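Local coordinates for protein putative polysaccharide deacetylase (Bdellovibrio bacteriovorus HD100, PDB 5JP6) that probably removes acetyl groups from peptidoglycan of the prey cell wall, as a zinc-binding deacetylase of carbohydrate esterase family 4, at residues A[55-60]-A[100-105]; A[92-97]-A[337-342]; A[199-204]-A[297-302]; A[205-210]-A[262-267]. The protein carries 1 engineered substitution. All coordinates share one frame; numbering follows the deposited sequence. Where two conformers were deposited one is given.

Interaction 1: A[55-60]-A[100-105]; sequences ALFANW and ENNRAL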
loop_
_atom_site.group_PDB
_atom_site.type_symbol
_atom_site.label_atom_id
_atom_site.label_comp_id
_atom_site.label_asym_id
_atom_site.label_seq_id
_atom_site.Cartn_x
_atom_site.Cartn_y
_atom_site.Cartn_z
ATOM N N ALA A 55 3.424 -7.712 12.419
ATOM C CA ALA A 55 4.287 -7.851 13.605
ATOM C C ALA A 55 3.951 -9.132 14.361
ATOM O O ALA A 55 4.868 -9.845 14.816
ATOM C CB ALA A 55 4.144 -6.662 14.537
ATOM N N LEU A 56 2.645 -9.430 14.503
ATOM C CA LEU A 56 2.207 -10.646 15.235
ATOM C C LEU A 56 2.803 -11.896 14.556
ATOM O O LEU A 56 3.380 -12.784 15.211
ATOM C CB LEU A 56 0.685 -10.758 15.243
ATOM C CG LEU A 56 -0.090 -9.772 16.117
ATOM C CD1 LEU A 56 -1.574 -10.069 16.014
ATOM C CD2 LEU A 56 0.386 -9.870 17.568
ATOM N N PHE A 57 2.683 -11.970 13.237
ATOM C CA PHE A 57 3.193 -13.148 12.506
ATOM C C PHE A 57 4.722 -13.196 12.484
ATOM O O PHE A 57 5.272 -14.286 12.544
ATOM C CB PHE A 57 2.615 -13.267 11.081
ATOM C CG PHE A 57 1.336 -14.044 10.993
ATOM C CD1 PHE A 57 0.157 -13.378 11.369
ATOM C CD2 PHE A 57 1.258 -15.355 10.589
ATOM C CE1 PHE A 57 -1.063 -14.038 11.307
ATOM C CE2 PHE A 57 0.036 -16.000 10.534
ATOM C CZ PHE A 57 -1.117 -15.332 10.893
ATOM N N ALA A 58 5.409 -12.050 12.441
ATOM C CA ALA A 58 6.863 -12.086 12.527
ATOM C C ALA A 58 7.263 -12.700 13.874
ATOM O O ALA A 58 8.143 -13.558 13.964
ATOM C CB ALA A 58 7.466 -10.708 12.362
ATOM N N ASN A 59 6.591 -12.301 14.937
ATOM C CA ASN A 59 6.904 -12.871 16.239
ATOM C C ASN A 59 6.542 -14.347 16.320
ATOM O O ASN A 59 7.302 -15.126 16.866
ATOM C CB ASN A 59 6.176 -12.126 17.342
ATOM C CG ASN A 59 6.454 -12.724 18.708
ATOM O OD1 ASN A 59 7.600 -12.732 19.185
ATOM N ND2 ASN A 59 5.439 -13.285 19.315
ATOM N N TRP A 60 5.387 -14.729 15.775
ATOM C CA TRP A 60 5.002 -16.152 15.761
ATOM C C TRP A 60 5.973 -16.997 14.935
ATOM O O TRP A 60 6.281 -18.110 15.315
ATOM C CB TRP A 60 3.541 -16.372 15.297
ATOM C CG TRP A 60 2.551 -15.880 16.309
ATOM C CD1 TRP A 60 2.679 -15.935 17.689
ATOM C CD2 TRP A 60 1.278 -15.295 16.055
ATOM N NE1 TRP A 60 1.580 -15.395 18.284
ATOM C CE2 TRP A 60 0.703 -14.984 17.317
ATOM C CE3 TRP A 60 0.566 -14.985 14.894
ATOM C CZ2 TRP A 60 -0.551 -14.391 17.448
ATOM C CZ3 TRP A 60 -0.677 -14.397 15.026
ATOM C CH2 TRP A 60 -1.231 -14.097 16.298
ATOM N N GLU A 100 3.856 -16.601 1.884
ATOM C CA GLU A 100 4.542 -17.923 1.942
ATOM C C GLU A 100 5.509 -18.049 3.128
ATOM O O GLU A 100 5.793 -19.155 3.531
ATOM C CB GLU A 100 5.226 -18.279 0.625
ATOM C CG GLU A 100 4.277 -18.713 -0.508
ATOM C CD GLU A 100 3.429 -19.978 -0.233
ATOM O OE1 GLU A 100 3.650 -20.716 0.772
ATOM O OE2 GLU A 100 2.502 -20.235 -1.050
ATOM N N ASN A 101 6.032 -16.949 3.688
ATOM C CA ASN A 101 6.883 -17.032 4.891
ATOM C C ASN A 101 6.133 -17.644 6.074
ATOM O O ASN A 101 6.766 -18.225 6.949
ATOM C CB ASN A 101 7.478 -15.700 5.276
ATOM C CG ASN A 101 8.595 -15.278 4.344
ATOM O OD1 ASN A 101 9.208 -16.103 3.613
ATOM N ND2 ASN A 101 8.878 -14.008 4.367
ATOM N N ASN A 102 4.810 -17.555 6.054
ATOM C CA ASN A 102 3.967 -18.043 7.148
ATOM C C ASN A 102 3.379 -19.444 6.878
ATOM O O ASN A 102 2.530 -19.938 7.637
ATOM C CB ASN A 102 2.822 -17.057 7.391
ATOM C CG ASN A 102 3.309 -15.749 7.925
ATOM O OD1 ASN A 102 4.279 -15.712 8.717
ATOM N ND2 ASN A 102 2.672 -14.671 7.510
ATOM N N ARG A 103 3.875 -20.081 5.823
ATOM C CA ARG A 103 3.301 -21.332 5.314
ATOM C C ARG A 103 3.124 -22.359 6.426
ATOM O O ARG A 103 2.062 -23.017 6.526
ATOM C CB ARG A 103 4.167 -21.913 4.168
ATOM C CG ARG A 103 3.601 -23.194 3.580
ATOM C CD ARG A 103 4.643 -24.076 2.904
ATOM N NE ARG A 103 5.736 -24.476 3.812
ATOM C CZ ARG A 103 5.630 -25.329 4.843
ATOM N NH1 ARG A 103 4.461 -25.904 5.167
ATOM N NH2 ARG A 103 6.708 -25.596 5.571
ATOM N N ALA A 104 4.165 -22.557 7.249
ATOM C CA ALA A 104 4.085 -23.616 8.279
ATOM C C ALA A 104 3.108 -23.296 9.387
ATOM O O ALA A 104 2.551 -24.196 10.012
ATOM C CB ALA A 104 5.444 -23.910 8.859
ATOM N N LEU A 105 2.917 -22.014 9.654
ATOM C CA LEU A 105 1.954 -21.595 10.675
ATOM C C LEU A 105 0.510 -21.870 10.292
ATOM O O LEU A 105 -0.314 -22.223 11.148
ATOM C CB LEU A 105 2.105 -20.116 10.996
ATOM C CG LEU A 105 3.340 -19.698 11.783
ATOM C CD1 LEU A 105 3.484 -18.191 11.856
ATOM C CD2 LEU A 105 3.329 -20.237 13.182
#
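In the helical N-terminal region, Phe-57 and Trp-60 of helix 53-66 meet the start of helix 103-106, through Leu-105 and the N-cap residue Asn-102. The Phe-57 ring meets the amide of Asn-102 at a slant, with CD2 3.4 Å from Asn-102 CG and the two planes 47° apart. That amide is pinned at both ends by partners beyond the contact: OD1 accepts from Arg-61 NH1, and ND2 donates to the backbone O of Glu-96. One turn on, a single methyl of Leu-105 serves two partners. Its CD1 lies 3.8 Å from Phe-57 CD2 and 3.9 Å from Trp-60 CB, whereas the indole of Trp-60 leads off toward helices 24-39 and 71-83. Within helix 53-66, Trp-60 CE3 lies over one face of the Phe-57 ring, toward the rim, 3.9 Å above the plane. Leu-78 of helix 71-83 also adjoins Phe-57, Trp-60 and Leu-105, as in a buried interface of a helical bundle.

Interaction 2: A[92-97]-A[337-342]; sequences LFENEI and IQRRTA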
loop_
_atom_site.group_PDB
_atom_site.type_symbol
_atom_site.label_atom_id
_atom_site.label_comp_id
_atom_site.label_asym_id
_atom_site.label_seq_id
_atom_site.Cartn_x
_atom_site.Cartn_y
_atom_site.Cartn_z
ATOM N N LEU A 92 -8.385 -8.751 7.717
ATOM C CA LEU A 92 -7.257 -8.066 8.346
ATOM C C LEU A 92 -5.970 -8.921 8.309
ATOM O O LEU A 92 -4.873 -8.383 8.331
ATOM C CB LEU A 92 -7.613 -7.708 9.792
ATOM C CG LEU A 92 -6.648 -6.816 10.540
ATOM C CD1 LEU A 92 -6.521 -5.434 9.906
ATOM C CD2 LEU A 92 -7.118 -6.672 11.980
ATOM N N PHE A 93 -6.138 -10.243 8.316
ATOM C CA PHE A 93 -5.030 -11.193 8.356
ATOM C C PHE A 93 -4.731 -11.823 7.004
ATOM O O PHE A 93 -3.886 -12.692 6.904
ATOM C CB PHE A 93 -5.366 -12.292 9.372
ATOM C CG PHE A 93 -5.411 -11.816 10.776
ATOM C CD1 PHE A 93 -4.238 -11.766 11.540
ATOM C CD2 PHE A 93 -6.626 -11.407 11.347
ATOM C CE1 PHE A 93 -4.271 -11.299 12.840
ATOM C CE2 PHE A 93 -6.650 -10.963 12.661
ATOM C CZ PHE A 93 -5.471 -10.897 13.395
ATOM N N GLU A 94 -5.453 -11.412 5.965
ATOM C CA GLU A 94 -5.332 -12.057 4.656
ATOM C C GLU A 94 -3.902 -12.027 4.145
ATOM O O GLU A 94 -3.407 -13.034 3.617
ATOM C CB GLU A 94 -6.242 -11.381 3.643
ATOM C CG GLU A 94 -6.176 -11.949 2.247
ATOM C CD GLU A 94 -7.227 -11.409 1.315
ATOM O OE1 GLU A 94 -7.912 -10.432 1.654
ATOM O OE2 GLU A 94 -7.309 -12.004 0.183
ATOM N N ASN A 95 -3.232 -10.877 4.244
ATOM C CA ASN A 95 -1.883 -10.815 3.679
ATOM C C ASN A 95 -0.956 -11.781 4.396
ATOM O O ASN A 95 -0.121 -12.428 3.775
ATOM C CB ASN A 95 -1.311 -9.410 3.760
ATOM C CG ASN A 95 -1.901 -8.495 2.741
ATOM O OD1 ASN A 95 -2.923 -8.797 2.125
ATOM N ND2 ASN A 95 -1.219 -7.388 2.507
ATOM N N GLU A 96 -1.141 -11.914 5.707
ATOM C CA GLU A 96 -0.280 -12.840 6.463
ATOM C C GLU A 96 -0.595 -14.288 6.091
ATOM O O GLU A 96 0.305 -15.114 5.991
ATOM C CB GLU A 96 -0.399 -12.611 7.964
ATOM C CG GLU A 96 0.122 -11.267 8.421
ATOM C CD GLU A 96 1.509 -10.972 7.929
ATOM O OE1 GLU A 96 2.398 -11.861 8.095
ATOM O OE2 GLU A 96 1.716 -9.843 7.434
ATOM N N ILE A 97 -1.879 -14.589 5.846
ATOM C CA ILE A 97 -2.250 -15.944 5.483
ATOM C C ILE A 97 -1.702 -16.318 4.088
ATOM O O ILE A 97 -1.285 -17.473 3.851
ATOM C CB ILE A 97 -3.773 -16.131 5.535
ATOM C CG1 ILE A 97 -4.283 -15.950 6.967
ATOM C CG2 ILE A 97 -4.213 -17.457 4.938
ATOM C CD1 ILE A 97 -5.746 -15.552 7.064
ATOM N N ILE A 337 -0.843 -2.832 -1.235
ATOM C CA ILE A 337 -0.847 -4.099 -0.487
ATOM C C ILE A 337 -2.171 -4.380 0.233
ATOM O O ILE A 337 -2.331 -5.427 0.873
ATOM C CB ILE A 337 0.340 -4.185 0.510
ATOM C CG1 ILE A 337 0.252 -3.108 1.582
ATOM C CG2 ILE A 337 1.665 -4.078 -0.235
ATOM C CD1 ILE A 337 1.122 -3.352 2.771
ATOM N N GLN A 338 -3.137 -3.462 0.100
ATOM C CA GLN A 338 -4.443 -3.627 0.718
ATOM C C GLN A 338 -5.399 -4.216 -0.351
ATOM O O GLN A 338 -5.742 -3.551 -1.331
ATOM C CB GLN A 338 -4.992 -2.291 1.209
ATOM C CG GLN A 338 -6.223 -2.432 2.101
ATOM C CD GLN A 338 -5.860 -3.055 3.466
ATOM O OE1 GLN A 338 -4.986 -2.572 4.228
ATOM N NE2 GLN A 338 -6.469 -4.153 3.745
ATOM N N ARG A 339 -5.832 -5.455 -0.148
ATOM C CA ARG A 339 -6.680 -6.113 -1.144
ATOM C C ARG A 339 -7.904 -5.297 -1.478
ATOM O O ARG A 339 -8.261 -5.129 -2.665
ATOM C CB ARG A 339 -7.082 -7.519 -0.715
ATOM C CG ARG A 339 -8.097 -8.086 -1.670
ATOM C CD ARG A 339 -8.284 -9.560 -1.547
ATOM N NE ARG A 339 -9.255 -10.000 -2.541
ATOM C CZ ARG A 339 -9.794 -11.201 -2.587
ATOM N NH1 ARG A 339 -9.407 -12.128 -1.736
ATOM N NH2 ARG A 339 -10.667 -11.478 -3.539
ATOM N N ARG A 340 -8.551 -4.746 -0.459
ATOM C CA ARG A 340 -9.837 -4.091 -0.713
ATOM C C ARG A 340 -9.663 -2.864 -1.602
ATOM O O ARG A 340 -10.539 -2.548 -2.375
ATOM C CB ARG A 340 -10.513 -3.721 0.589
ATOM C CG ARG A 340 -11.963 -3.321 0.443
ATOM C CD ARG A 340 -12.597 -3.180 1.823
ATOM N NE ARG A 340 -12.415 -4.322 2.702
ATOM C CZ ARG A 340 -13.260 -5.359 2.846
ATOM N NH1 ARG A 340 -14.334 -5.490 2.103
ATOM N NH2 ARG A 340 -13.011 -6.274 3.749
ATOM N N THR A 341 -8.503 -2.225 -1.502
ATOM C CA THR A 341 -8.197 -1.109 -2.393
ATOM C C THR A 341 -8.149 -1.538 -3.852
ATOM O O THR A 341 -8.703 -0.835 -4.742
ATOM C CB THR A 341 -6.914 -0.419 -1.935
ATOM O OG1 THR A 341 -7.117 0.098 -0.618
ATOM C CG2 THR A 341 -6.468 0.713 -2.884
ATOM N N ALA A 342 -7.540 -2.696 -4.122
ATOM C CA ALA A 342 -7.548 -3.235 -5.501
ATOM C C ALA A 342 -9.006 -3.576 -5.904
ATOM O O ALA A 342 -9.426 -3.305 -7.051
ATOM C CB ALA A 342 -6.620 -4.437 -5.634
HETATM O O HOH W 1 -5.105 -7.016 2.142
#
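Glu-94 and Arg-339 join helix 94-98 of the N-terminal helical region to the first turn of helix 339-354 in the NodB-homology domain, and Asn-95 reaches the loop before that turn. The salt bridge is one-pronged: Arg-339 NH1 donates to Glu-94 OE2 over 2.8 Å, with an N-H...O angle of 165°. The oxygen is met on its syn side while lying close to the guanidinium plane, although the two planar groups are turned 56° apart. Both side chains are extended, Glu-94 with CG opposite its backbone N (chi1 179°), and they cross at about a right angle, bringing Arg-339 CD to 3.1 Å from Glu-94 OE2. Neither charge depends on the other alone. Arg-98 also bridges to Glu-94 OE2, while Arg-339 has further carboxylates in Asp-118 and Glu-343.

The neutral half of the contact is held by Asn-95, whose ND2 gives a hydrogen bond to the backbone O of Ile-337 (2.8 Å), nearly within its own amide plane. Ile-337 also packs against Asp-177, a zinc ligand, so this bond probably helps to fix the backbone next to the metal site. At the other end of the amide, Asn-95 OD1 is hydrogen-bonded to Tyr-183 OH and accepts from a water 2.8 Å away. The same water takes the backbone N-H of Arg-339, its oxygen 2.9 Å from Arg-339 N at the start of the helix.

Interaction 3: A[199-204]-A[297-302]; sequences MFFATG and GEFAWN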
loop_
_atom_site.group_PDB
_atom_site.type_symbol
_atom_site.label_atom_id
_atom_site.label_comp_id
_atom_site.label_asym_id
_atom_site.label_seq_id
_atom_site.Cartn_x
_atom_site.Cartn_y
_atom_site.Cartn_z
ATOM N N MET A 199 1.622 7.305 -8.563
ATOM C CA MET A 199 2.906 7.333 -7.933
ATOM C C MET A 199 2.929 6.110 -6.942
ATOM O O MET A 199 2.020 5.969 -6.102
ATOM C CB MET A 199 3.188 8.661 -7.212
ATOM C CG MET A 199 3.010 9.896 -8.038
ATOM S SD MET A 199 3.307 11.363 -7.082
ATOM C CE MET A 199 5.099 11.387 -7.079
ATOM N N PHE A 200 3.972 5.283 -7.002
ATOM C CA PHE A 200 4.143 4.174 -6.081
ATOM C C PHE A 200 5.346 4.406 -5.194
ATOM O O PHE A 200 6.453 4.625 -5.682
ATOM C CB PHE A 200 4.295 2.849 -6.842
ATOM C CG PHE A 200 3.058 2.420 -7.577
ATOM C CD1 PHE A 200 2.679 3.030 -8.747
ATOM C CD2 PHE A 200 2.236 1.414 -7.052
ATOM C CE1 PHE A 200 1.504 2.659 -9.409
ATOM C CE2 PHE A 200 1.080 1.039 -7.705
ATOM C CZ PHE A 200 0.706 1.666 -8.880
ATOM N N PHE A 201 5.103 4.388 -3.888
ATOM C CA PHE A 201 6.153 4.519 -2.893
ATOM C C PHE A 201 6.389 3.120 -2.319
ATOM O O PHE A 201 5.771 2.684 -1.361
ATOM C CB PHE A 201 5.789 5.553 -1.826
ATOM C CG PHE A 201 5.648 6.941 -2.376
ATOM C CD1 PHE A 201 4.429 7.372 -2.871
ATOM C CD2 PHE A 201 6.718 7.815 -2.411
ATOM C CE1 PHE A 201 4.286 8.637 -3.409
ATOM C CE2 PHE A 201 6.576 9.092 -2.939
ATOM C CZ PHE A 201 5.364 9.501 -3.445
ATOM N N ALA A 202 7.295 2.416 -2.980
ATOM C CA ALA A 202 7.534 1.013 -2.717
ATOM C C ALA A 202 8.389 0.835 -1.485
ATOM O O ALA A 202 9.194 1.700 -1.169
ATOM C CB ALA A 202 8.224 0.391 -3.928
ATOM N N THR A 203 8.241 -0.297 -0.796
ATOM C CA THR A 203 9.125 -0.555 0.302
ATOM C C THR A 203 10.105 -1.669 -0.072
ATOM O O THR A 203 9.787 -2.557 -0.897
ATOM C CB THR A 203 8.281 -0.887 1.536
ATOM O OG1 THR A 203 8.973 -0.497 2.719
ATOM C CG2 THR A 203 7.833 -2.382 1.451
ATOM N N GLY A 204 11.304 -1.598 0.510
ATOM C CA GLY A 204 12.360 -2.546 0.198
ATOM C C GLY A 204 11.954 -4.002 0.309
ATOM O O GLY A 204 12.263 -4.798 -0.584
ATOM N N GLY A 297 12.276 14.596 -3.452
ATOM C CA GLY A 297 11.023 15.194 -2.975
ATOM C C GLY A 297 10.435 14.379 -1.828
ATOM O O GLY A 297 10.580 13.168 -1.795
ATOM N N GLU A 298 9.798 15.088 -0.895
ATOM C CA GLU A 298 9.145 14.567 0.291
ATOM C C GLU A 298 7.654 14.667 0.063
ATOM O O GLU A 298 7.094 15.748 -0.053
ATOM C CB GLU A 298 9.551 15.375 1.531
ATOM C CG GLU A 298 8.891 14.919 2.825
ATOM C CD GLU A 298 9.133 15.840 3.997
ATOM O OE1 GLU A 298 10.101 16.678 3.892
ATOM O OE2 GLU A 298 8.464 15.742 5.015
ATOM N N PHE A 299 6.991 13.527 0.032
ATOM C CA PHE A 299 5.575 13.472 -0.337
ATOM C C PHE A 299 4.758 13.072 0.877
ATOM O O PHE A 299 4.808 11.919 1.350
ATOM C CB PHE A 299 5.356 12.515 -1.512
ATOM C CG PHE A 299 5.715 13.136 -2.824
ATOM C CD1 PHE A 299 7.068 13.311 -3.181
ATOM C CD2 PHE A 299 4.731 13.626 -3.683
ATOM C CE1 PHE A 299 7.405 13.953 -4.330
ATOM C CE2 PHE A 299 5.094 14.254 -4.865
ATOM C CZ PHE A 299 6.433 14.411 -5.173
ATOM N N ALA A 300 3.935 14.007 1.334
ATOM C CA ALA A 300 2.901 13.709 2.312
ATOM C C ALA A 300 1.612 13.525 1.463
ATOM O O ALA A 300 1.675 13.015 0.348
ATOM C CB ALA A 300 2.816 14.827 3.333
ATOM N N TRP A 301 0.452 13.886 1.977
ATOM C CA TRP A 301 -0.834 13.691 1.284
ATOM C C TRP A 301 -1.850 14.588 2.011
ATOM O O TRP A 301 -1.604 15.041 3.131
ATOM C CB TRP A 301 -1.324 12.224 1.313
ATOM C CG TRP A 301 -1.582 11.726 2.707
ATOM C CD1 TRP A 301 -2.792 11.733 3.357
ATOM C CD2 TRP A 301 -0.634 11.185 3.612
ATOM N NE1 TRP A 301 -2.634 11.255 4.622
ATOM C CE2 TRP A 301 -1.324 10.901 4.807
ATOM C CE3 TRP A 301 0.742 10.929 3.545
ATOM C CZ2 TRP A 301 -0.697 10.372 5.899
ATOM C CZ3 TRP A 301 1.352 10.396 4.649
ATOM C CH2 TRP A 301 0.634 10.133 5.807
ATOM N N ASN A 302 -2.998 14.819 1.372
ATOM C CA ASN A 302 -4.105 15.505 2.045
ATOM C C ASN A 302 -5.442 14.785 1.963
ATOM O O ASN A 302 -6.380 15.181 2.625
ATOM C CB ASN A 302 -4.277 16.933 1.542
ATOM C CG ASN A 302 -4.716 16.986 0.106
ATOM O OD1 ASN A 302 -4.076 16.429 -0.781
ATOM N ND2 ASN A 302 -5.830 17.657 -0.143
#
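Met-199 and Phe-201 project from strand 199-202 toward Phe-299 of strand 297-299, inside the curled parallel sheet, the distorted (beta/alpha) barrel of the NodB-homology fold of carbohydrate esterase family 4. The two strands are not neighbours in the sheet: the backbones of Phe-201 and Phe-299 stay 9.3 Å apart between their CA atoms, and side chains span the distance.

The tight part surrounds the Phe-299 ring. A bend at the last torsion of Met-199 (chi3 79°) lays its methyl over one face, CE standing 4.0 Å from the ring centroid in a CH-pi contact. The sulfur approaches more obliquely, with SD 4.8 Å from that centroid, which makes this a Met-aromatic contact. Phe-201 comes in near the root of the Phe-299 side chain, its CZ 3.6 Å from Phe-299 CB; the two ring planes are inclined at 43°, neither stacked nor edge-to-face. Val-275 touches all three residues, and Arg-277 makes a cation-pi contact with Phe-201, which also borders the zinc ligand His-227 and Asp-176, a zinc-binding residue that does not hold the metal in this model.

Past Phe-299 the packing between the segments gives way. Ala-300, Trp-301 and Asn-302 leave the strand, are partly exposed and diverge from strand 199-202. Trp-301 turns to Glu-304 and Arg-277, while Asn-302 ND2 is hydrogen-bonded to Gln-327 OE1 and the backbone O of Arg-329.

Interaction 4: A[205-210]-A[262-267]; sequences KSVRTN and HQAVFD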
loop_
_atom_site.group_PDB
_atom_site.type_symbol
_atom_site.label_atom_id
_atom_site.label_comp_id
_atom_site.label_asym_id
_atom_site.label_seq_id
_atom_site.Cartn_x
_atom_site.Cartn_y
_atom_site.Cartn_z
ATOM N N LYS A 205 11.257 -4.350 1.392
ATOM C CA LYS A 205 10.866 -5.716 1.608
ATOM C C LYS A 205 9.956 -6.221 0.460
ATOM O O LYS A 205 10.136 -7.321 -0.038
ATOM C CB LYS A 205 10.173 -5.878 2.980
ATOM C CG LYS A 205 9.756 -7.296 3.310
ATOM C CD LYS A 205 9.113 -7.386 4.712
ATOM C CE LYS A 205 8.803 -8.832 5.076
ATOM N NZ LYS A 205 7.844 -9.460 4.144
ATOM N N SER A 206 8.975 -5.412 0.077
ATOM C CA SER A 206 8.072 -5.780 -1.016
ATOM C C SER A 206 8.787 -5.908 -2.352
ATOM O O SER A 206 8.508 -6.808 -3.146
ATOM C CB SER A 206 6.900 -4.813 -1.112
ATOM O OG SER A 206 6.059 -4.899 0.003
ATOM N N VAL A 207 9.718 -4.996 -2.584
ATOM C CA VAL A 207 10.485 -5.003 -3.823
ATOM C C VAL A 207 11.364 -6.257 -3.937
ATOM O O VAL A 207 11.427 -6.887 -4.979
ATOM C CB VAL A 207 11.354 -3.731 -3.929
ATOM C CG1 VAL A 207 12.344 -3.832 -5.117
ATOM C CG2 VAL A 207 10.466 -2.523 -4.106
ATOM N N ARG A 208 12.013 -6.619 -2.852
ATOM C CA ARG A 208 12.835 -7.820 -2.846
ATOM C C ARG A 208 11.985 -9.101 -3.024
ATOM O O ARG A 208 12.434 -10.069 -3.632
ATOM C CB ARG A 208 13.674 -7.844 -1.562
ATOM C CG ARG A 208 14.795 -6.824 -1.560
ATOM C CD ARG A 208 15.684 -7.015 -0.347
ATOM N NE ARG A 208 15.019 -6.595 0.865
ATOM C CZ ARG A 208 14.986 -5.343 1.291
ATOM N NH1 ARG A 208 15.600 -4.371 0.615
ATOM N NH2 ARG A 208 14.345 -5.063 2.395
ATOM N N THR A 209 10.776 -9.103 -2.499
ATOM C CA THR A 209 9.888 -10.243 -2.648
ATOM C C THR A 209 9.314 -10.351 -4.065
ATOM O O THR A 209 9.218 -11.436 -4.608
ATOM C CB THR A 209 8.760 -10.169 -1.600
ATOM O OG1 THR A 209 9.321 -10.129 -0.292
ATOM C CG2 THR A 209 7.811 -11.352 -1.752
ATOM N N ASN A 210 8.989 -9.199 -4.677
ATOM C CA ASN A 210 8.197 -9.129 -5.902
ATOM C C ASN A 210 8.839 -8.248 -6.976
ATOM O O ASN A 210 8.205 -7.309 -7.489
ATOM C CB ASN A 210 6.781 -8.626 -5.585
ATOM C CG ASN A 210 6.099 -9.446 -4.544
ATOM O OD1 ASN A 210 5.913 -10.667 -4.748
ATOM N ND2 ASN A 210 5.751 -8.835 -3.424
ATOM N N HIS A 262 15.084 2.974 -1.629
ATOM C CA HIS A 262 15.493 3.557 -2.884
ATOM C C HIS A 262 16.466 2.636 -3.622
ATOM O O HIS A 262 16.318 2.391 -4.819
ATOM C CB HIS A 262 16.117 4.914 -2.663
ATOM C CG HIS A 262 15.311 6.037 -3.223
ATOM N ND1 HIS A 262 13.993 6.249 -2.892
ATOM C CD2 HIS A 262 15.627 6.998 -4.122
ATOM C CE1 HIS A 262 13.539 7.297 -3.547
ATOM N NE2 HIS A 262 14.504 7.767 -4.300
ATOM N N GLN A 263 17.428 2.103 -2.878
ATOM C CA GLN A 263 18.372 1.173 -3.454
ATOM C C GLN A 263 17.671 -0.087 -4.004
ATOM O O GLN A 263 18.054 -0.596 -5.053
ATOM C CB GLN A 263 19.429 0.793 -2.425
ATOM C CG GLN A 263 20.553 -0.011 -3.007
ATOM C CD GLN A 263 21.535 0.829 -3.828
ATOM O OE1 GLN A 263 22.014 1.861 -3.384
ATOM N NE2 GLN A 263 21.851 0.361 -5.030
ATOM N N ALA A 264 16.675 -0.593 -3.271
ATOM C CA ALA A 264 15.984 -1.818 -3.707
ATOM C C ALA A 264 15.319 -1.576 -5.064
ATOM O O ALA A 264 15.377 -2.420 -5.958
ATOM C CB ALA A 264 14.976 -2.280 -2.689
ATOM N N VAL A 265 14.644 -0.426 -5.199
ATOM C CA VAL A 265 13.996 -0.105 -6.469
ATOM C C VAL A 265 15.037 -0.001 -7.593
ATOM O O VAL A 265 14.872 -0.570 -8.680
ATOM C CB VAL A 265 13.171 1.184 -6.372
ATOM C CG1 VAL A 265 12.666 1.614 -7.739
ATOM C CG2 VAL A 265 12.002 1.021 -5.387
ATOM N N PHE A 266 16.082 0.748 -7.322
ATOM C CA PHE A 266 17.173 0.951 -8.279
ATOM C C PHE A 266 17.806 -0.366 -8.719
ATOM O O PHE A 266 18.082 -0.574 -9.900
ATOM C CB PHE A 266 18.218 1.862 -7.694
ATOM C CG PHE A 266 19.408 2.086 -8.583
ATOM C CD1 PHE A 266 19.328 2.940 -9.651
ATOM C CD2 PHE A 266 20.581 1.379 -8.389
ATOM C CE1 PHE A 266 20.417 3.146 -10.481
ATOM C CE2 PHE A 266 21.658 1.572 -9.210
ATOM C CZ PHE A 266 21.562 2.434 -10.272
ATOM N N ASP A 267 18.014 -1.266 -7.757
ATOM C CA ASP A 267 18.617 -2.559 -8.067
ATOM C C ASP A 267 17.774 -3.382 -9.048
ATOM O O ASP A 267 18.341 -4.174 -9.825
ATOM C CB ASP A 267 18.862 -3.348 -6.800
ATOM C CG ASP A 267 19.996 -2.806 -5.955
ATOM O OD1 ASP A 267 20.782 -1.938 -6.421
ATOM O OD2 ASP A 267 20.080 -3.248 -4.772
#
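Val-207 sets its two methyl branches against consecutive residues of the neighbouring helix, and its first torsion decides which branch goes where. CG1 stands opposite the backbone N (chi1 171°) and reaches Ala-264, 3.4 Å from its carbonyl O and 3.9 Å from its CB. CG2, the other branch, meets Val-265 CG2 at 4.1 Å. Val-265 has almost the same torsion, 172°, yet its CB points away from helix 204-209, and the two valines cross at about a right angle, touching through one methyl each. The small side chain of Ala-264 lets the backbones come close: its CA lies 6.4 Å from Val-207 CA.

Helices 204-209 and 251-269 both pack on the outside of the distorted (beta/alpha) barrel of the NodB-homology fold. Their segments run at 22° to each other, near to parallel, and one strand of the barrel ties them together through Ala-202 of strand 199-202, which both valines also touch.

At the exposed margin Arg-208 bends at chi3 and brings its guanidinium obliquely to the methyl of Ala-264, with Arg-208 NH1 4.0 Å from Ala-264 CB. This approach holds for the conformer described; the side chain was modelled in a second one as well, so the contact is less certain than those of Val-207.

How the interactions relate
From the N terminus, interaction 1 closes first, a short and mostly helical loop from 55-60 to 100-105. Interaction 2 opens within that loop, at 92-97, and closes only at 337-342, so the two cross; they also touch, through Glu-96 and Phe-93 against Phe-57 and Asn-102. The long span of interaction 2 ties the N-terminal helices to the NodB-homology domain and encloses the other two contacts. Interaction 3 joins two non-adjacent strands across the inside of the barrel, and its loop in turn contains interaction 4, which pairs helices on the outside. These last two meet where strand 199-202 runs into helix 204-209: Ala-202 and Gly-204 pack against Val-207, Ala-264 and Val-265.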